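Local coordinates for probable outer membrane protein (Pseudomonas aeruginosa, PDB 3DWO), which probably carries long-chain fatty acids or other hydrophobic compounds across the outer membrane, as a beta-barrel channel of the FadL family, at residues N297-S305 against T338-V347. Sequence-based numbering, arbitrary orientation.
Sequences NDRLSLGAS and TLAVGGDYKV. With C8E ((hydroxyethyloxy)tri(ethyloxy)octane), chain G.
Tyr345 holds CG anti to its backbone N (chi1 -174°) and Leu300 does the same (chi1 -171°), which lays the leucine at the edge of the phenol ring, CD2 3.7 Å from Tyr345 CD1. Arg299, bent at chi3 (-60°), brings one face of its guanidinium over the phenol oxygen; NH2 lies 2.7 Å from Tyr345 OH, but the angle is too poor for a hydrogen bond. Beyond this cluster the antiparallel strands are joined by paired backbone bonds at Ser301 and Asp344, Gly303 and Gly342, and Ser305 and Ala340, Gly303 N reaching Gly342 O at 2.6 Å. Gly343 has no side chain, so Ser301 O comes to 3.0 Å from Gly343 CA and Leu302 CD2 lies 3.9 Å from that carbon. Leu302 and Tyr345 share their face with a detergent tail, whose C2 lies 3.7 Å from Leu302 CD2, as expected of a barrel's lipid-facing wall. On the other face Asp344 forms salt bridges to Arg354 and Arg15, while Ser305 OG bonds to Asp291 and accepts from a water that also donates to Thr338 O. The chemistry thus divides by face: leucine and tyrosine meet the hydrophobic tail, whereas carboxylate and hydroxyl find polar partners on the face probably turned into the barrel.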
# COMPACT_ATOMS: atom_id res chain seq x y z
N ASN A 297 29.42 17.98 -10.33
CA ASN A 297 30.75 18.26 -9.81
C ASN A 297 31.02 17.37 -8.61
O ASN A 297 30.22 16.48 -8.30
CB ASN A 297 30.88 19.73 -9.43
CG ASN A 297 29.83 20.17 -8.45
OD1 ASN A 297 29.67 19.58 -7.38
ND2 ASN A 297 29.09 21.22 -8.80
N ASP A 298 32.13 17.61 -7.92
CA ASP A 298 32.49 16.79 -6.77
C ASP A 298 31.60 17.01 -5.55
O ASP A 298 31.82 16.40 -4.51
CB ASP A 298 33.96 17.04 -6.39
CG ASP A 298 34.22 18.47 -5.96
OD1 ASP A 298 33.86 19.39 -6.72
OD2 ASP A 298 34.81 18.66 -4.88
N ARG A 299 30.59 17.87 -5.69
CA ARG A 299 29.70 18.13 -4.57
C ARG A 299 28.21 18.09 -4.89
O ARG A 299 27.38 18.00 -3.99
CB ARG A 299 30.04 19.47 -3.92
CG ARG A 299 31.45 19.53 -3.37
CD ARG A 299 31.58 20.54 -2.25
NE ARG A 299 31.23 21.89 -2.66
CZ ARG A 299 31.41 22.96 -1.89
NH1 ARG A 299 31.93 22.82 -0.68
NH2 ARG A 299 31.08 24.17 -2.34
N LEU A 300 27.87 18.15 -6.17
CA LEU A 300 26.47 18.15 -6.54
C LEU A 300 26.08 17.05 -7.52
O LEU A 300 26.62 16.96 -8.63
CB LEU A 300 26.09 19.52 -7.11
CG LEU A 300 24.62 19.86 -7.38
CD1 LEU A 300 24.15 19.16 -8.64
CD2 LEU A 300 23.76 19.46 -6.19
N SER A 301 25.13 16.22 -7.10
CA SER A 301 24.62 15.13 -7.92
C SER A 301 23.10 15.21 -7.93
O SER A 301 22.48 15.33 -6.88
CB SER A 301 25.05 13.77 -7.35
OG SER A 301 26.45 13.65 -7.33
N LEU A 302 22.51 15.14 -9.12
CA LEU A 302 21.07 15.20 -9.25
C LEU A 302 20.55 13.90 -9.85
O LEU A 302 21.25 13.24 -10.63
CB LEU A 302 20.65 16.37 -10.14
CG LEU A 302 20.99 17.78 -9.64
CD1 LEU A 302 20.41 18.80 -10.60
CD2 LEU A 302 20.43 17.99 -8.24
N GLY A 303 19.32 13.54 -9.48
CA GLY A 303 18.73 12.32 -9.99
C GLY A 303 17.30 12.55 -10.43
O GLY A 303 16.60 13.41 -9.89
N ALA A 304 16.87 11.79 -11.43
CA ALA A 304 15.52 11.86 -11.96
C ALA A 304 15.03 10.42 -12.01
O ALA A 304 15.82 9.51 -12.26
CB ALA A 304 15.50 12.47 -13.36
N SER A 305 13.75 10.22 -11.78
CA SER A 305 13.22 8.86 -11.81
C SER A 305 11.77 8.80 -12.28
O SER A 305 10.96 9.67 -11.96
CB SER A 305 13.35 8.25 -10.41
OG SER A 305 12.70 7.00 -10.34
N THR A 338 5.02 7.73 -11.59
CA THR A 338 5.52 8.48 -10.46
C THR A 338 6.86 9.06 -10.90
O THR A 338 7.80 8.33 -11.21
CB THR A 338 5.65 7.57 -9.19
OG1 THR A 338 6.41 8.24 -8.17
CG2 THR A 338 6.30 6.26 -9.53
N LEU A 339 6.92 10.39 -10.96
CA LEU A 339 8.13 11.08 -11.40
C LEU A 339 8.75 11.82 -10.22
O LEU A 339 8.05 12.46 -9.44
CB LEU A 339 7.79 12.06 -12.52
CG LEU A 339 6.83 11.54 -13.59
CD1 LEU A 339 6.45 12.67 -14.53
CD2 LEU A 339 7.48 10.40 -14.35
N ALA A 340 10.07 11.73 -10.11
CA ALA A 340 10.78 12.39 -9.03
C ALA A 340 12.07 13.02 -9.53
O ALA A 340 12.68 12.54 -10.48
CB ALA A 340 11.08 11.40 -7.92
N VAL A 341 12.48 14.09 -8.87
CA VAL A 341 13.72 14.76 -9.21
C VAL A 341 14.27 15.33 -7.93
O VAL A 341 13.53 15.90 -7.12
CB VAL A 341 13.49 15.88 -10.24
CG1 VAL A 341 12.48 16.89 -9.71
CG2 VAL A 341 14.81 16.56 -10.55
N GLY A 342 15.56 15.16 -7.72
CA GLY A 342 16.19 15.66 -6.51
C GLY A 342 17.66 15.32 -6.54
O GLY A 342 18.15 14.76 -7.52
N GLY A 343 18.38 15.64 -5.47
CA GLY A 343 19.80 15.34 -5.45
C GLY A 343 20.49 15.57 -4.13
O GLY A 343 19.88 16.00 -3.15
N ASP A 344 21.79 15.27 -4.11
CA ASP A 344 22.63 15.41 -2.93
C ASP A 344 23.71 16.47 -3.12
O ASP A 344 24.27 16.61 -4.21
CB ASP A 344 23.30 14.06 -2.63
CG ASP A 344 22.36 13.05 -2.02
OD1 ASP A 344 21.14 13.13 -2.29
OD2 ASP A 344 22.84 12.17 -1.28
N TYR A 345 23.99 17.20 -2.05
CA TYR A 345 25.03 18.22 -2.09
C TYR A 345 25.93 18.08 -0.88
O TYR A 345 25.49 18.22 0.26
CB TYR A 345 24.42 19.62 -2.09
CG TYR A 345 25.46 20.69 -2.29
CD1 TYR A 345 25.97 20.96 -3.56
CD2 TYR A 345 25.98 21.40 -1.20
CE1 TYR A 345 26.98 21.90 -3.74
CE2 TYR A 345 26.99 22.34 -1.38
CZ TYR A 345 27.48 22.59 -2.65
OH TYR A 345 28.49 23.51 -2.84
N LYS A 346 27.21 17.80 -1.12
CA LYS A 346 28.17 17.66 -0.03
C LYS A 346 28.61 19.04 0.41
O LYS A 346 29.26 19.77 -0.33
CB LYS A 346 29.37 16.84 -0.50
CG LYS A 346 29.01 15.45 -0.97
CD LYS A 346 30.14 14.79 -1.73
CE LYS A 346 29.70 13.45 -2.31
NZ LYS A 346 30.76 12.83 -3.16
N VAL A 347 28.23 19.41 1.63
CA VAL A 347 28.58 20.71 2.18
C VAL A 347 30.02 20.70 2.65
O VAL A 347 30.77 21.65 2.41
CB VAL A 347 27.67 21.06 3.37
CG1 VAL A 347 27.96 22.47 3.85
CG2 VAL A 347 26.21 20.92 2.96
C1 C8E G . 17.59 19.69 -5.79
C2 C8E G . 18.96 19.65 -5.28
C3 C8E G . 19.09 19.22 -3.89
C4 C8E G . 19.42 20.40 -3.10
C5 C8E G . 20.47 20.05 -2.13
C6 C8E G . 21.09 21.26 -1.61
O HOH W 1 10.06 7.46 -9.79